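Local coordinates for protein salt-tolerant glutaminase (Micrococcus luteus, PDB 3AGD) that probably catalyses the hydrolysis of L-glutamine to L-glutamate and ammonium, and belongs to the glutaminase family, at residues Gly54-Glu59 and Val199-Leu204. Sequence-based numbering, arbitrary orientation.
Sequences GDADVE and VTVKDL
Val199 O receives a CA-H...O contact from Glu59 CA at 3.3 Å, just ahead of strand 60-61. Thr200, the N-cap of the helix, does two jobs. With OG1 between the backbone N and carbonyl carbon (chi1 66°), Thr200 OG1 accepts a hydrogen bond from Asp203 N, while Asp203 OD2 takes Thr200 N through its anti lone pair at 2.7 Å: a capping box. Its methyl CG2 meets Glu59 CG and Asp57 OD2. Val201 lays CG2 against Ala56 CA and sets its CB 3.9 Å from Ala56 CB. Lys202 N, in the first turn and so without a carbonyl partner inside the helix, donates to Ala56 O at 3.2 Å, in the carbonyl plane; this carbonyl belongs to the type I turn Asp55-Val58. Lys202 CG lies 3.3 Å from Ala56 O. Its extended chain leaves NZ 4.7 Å from Asp57 OD1, opposite charges not in contact. Asp203 and Glu59 both form salt bridges with Arg148. Within the glutaminase domain, of the beta-lactamase clan, the contact thus joins the start of helix 201-212 to the connection between strands 50-54 and 60-61, with Val201 also touching Phe278 of strand 273-278 and the backbone of Val199 hydrogen-bonded to that of Phe60, where strands 60-61 and 198-199 pair.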
loop_
_atom_site.group_PDB
_atom_site.type_symbol
_atom_site.label_atom_id
_atom_site.label_comp_id
_atom_site.label_asym_id
_atom_site.label_seq_id
_atom_site.Cartn_x
_atom_site.Cartn_y
_atom_site.Cartn_z
ATOM N N GLY A 54 6.812 23.752 14.518
ATOM C CA GLY A 54 8.244 23.873 14.726
ATOM C C GLY A 54 8.941 24.631 13.616
ATOM O O GLY A 54 8.334 25.478 12.960
ATOM N N ASP A 55 10.219 24.321 13.402
ATOM C CA ASP A 55 11.022 24.970 12.366
ATOM C C ASP A 55 10.783 24.309 11.011
ATOM O O ASP A 55 11.707 23.775 10.391
ATOM C CB ASP A 55 12.509 24.881 12.725
ATOM C CG ASP A 55 12.804 25.399 14.122
ATOM O OD1 ASP A 55 12.527 26.589 14.392
ATOM O OD2 ASP A 55 13.309 24.615 14.951
ATOM N N ALA A 56 9.537 24.361 10.552
ATOM C CA ALA A 56 9.157 23.752 9.287
ATOM C C ALA A 56 9.461 24.625 8.073
ATOM O O ALA A 56 9.212 24.217 6.940
ATOM C CB ALA A 56 7.674 23.405 9.316
ATOM N N ASP A 57 10.006 25.817 8.302
ATOM C CA ASP A 57 10.309 26.722 7.202
ATOM C C ASP A 57 11.782 27.131 7.150
ATOM O O ASP A 57 12.136 28.147 6.550
ATOM C CB ASP A 57 9.433 27.972 7.305
ATOM C CG ASP A 57 9.311 28.707 5.987
ATOM O OD1 ASP A 57 8.827 29.859 5.993
ATOM O OD2 ASP A 57 9.691 28.132 4.944
ATOM N N VAL A 58 12.635 26.341 7.788
ATOM C CA VAL A 58 14.068 26.605 7.800
ATOM C C VAL A 58 14.706 25.737 6.721
ATOM O O VAL A 58 14.541 24.515 6.723
ATOM C CB VAL A 58 14.685 26.248 9.162
ATOM C CG1 VAL A 58 16.186 26.421 9.113
ATOM C CG2 VAL A 58 14.089 27.130 10.246
ATOM N N GLU A 59 15.431 26.365 5.803
ATOM C CA GLU A 59 16.064 25.639 4.714
ATOM C C GLU A 59 17.270 24.818 5.135
ATOM O O GLU A 59 18.007 25.186 6.049
ATOM C CB GLU A 59 16.487 26.601 3.601
ATOM C CG GLU A 59 15.341 27.344 2.934
ATOM C CD GLU A 59 15.767 28.037 1.650
ATOM O OE1 GLU A 59 16.936 28.480 1.570
ATOM O OE2 GLU A 59 14.934 28.150 0.723
ATOM N N VAL A 199 15.911 23.059 0.688
ATOM C CA VAL A 199 14.484 22.842 0.876
ATOM C C VAL A 199 14.154 22.981 2.357
ATOM O O VAL A 199 15.042 22.919 3.209
ATOM C CB VAL A 199 14.041 21.427 0.417
ATOM C CG1 VAL A 199 14.300 21.250 -1.070
ATOM C CG2 VAL A 199 14.775 20.359 1.229
ATOM N N THR A 200 12.873 23.184 2.651
ATOM C CA THR A 200 12.402 23.296 4.022
ATOM C C THR A 200 11.533 22.069 4.263
ATOM O O THR A 200 11.217 21.327 3.327
ATOM C CB THR A 200 11.508 24.528 4.224
ATOM O OG1 THR A 200 10.304 24.364 3.462
ATOM C CG2 THR A 200 12.224 25.801 3.768
ATOM N N VAL A 201 11.147 21.859 5.514
ATOM C CA VAL A 201 10.283 20.743 5.863
ATOM C C VAL A 201 9.031 20.776 4.983
ATOM O O VAL A 201 8.575 19.741 4.487
ATOM C CB VAL A 201 9.840 20.839 7.323
ATOM C CG1 VAL A 201 8.833 19.767 7.627
ATOM C CG2 VAL A 201 11.033 20.709 8.234
ATOM N N LYS A 202 8.482 21.974 4.802
ATOM C CA LYS A 202 7.281 22.160 3.999
ATOM C C LYS A 202 7.504 21.751 2.550
ATOM O O LYS A 202 6.628 21.152 1.930
ATOM C CB LYS A 202 6.826 23.619 4.053
ATOM C CG LYS A 202 6.286 24.060 5.408
ATOM C CD LYS A 202 5.864 25.525 5.359
ATOM C CE LYS A 202 5.276 25.993 6.677
ATOM N NZ LYS A 202 4.844 27.426 6.620
ATOM N N ASP A 203 8.667 22.089 2.005
ATOM C CA ASP A 203 8.973 21.718 0.631
ATOM C C ASP A 203 8.913 20.201 0.490
ATOM O O ASP A 203 8.266 19.675 -0.419
ATOM C CB ASP A 203 10.370 22.197 0.233
ATOM C CG ASP A 203 10.463 23.701 0.105
ATOM O OD1 ASP A 203 9.621 24.300 -0.601
ATOM O OD2 ASP A 203 11.391 24.280 0.701
ATOM N N LEU A 204 9.591 19.501 1.395
ATOM C CA LEU A 204 9.621 18.041 1.360
ATOM C C LEU A 204 8.228 17.430 1.432
ATOM O O LEU A 204 7.906 16.521 0.671
ATOM C CB LEU A 204 10.477 17.489 2.507
ATOM C CG LEU A 204 11.995 17.551 2.332
ATOM C CD1 LEU A 204 12.663 16.890 3.525
ATOM C CD2 LEU A 204 12.397 16.838 1.044
#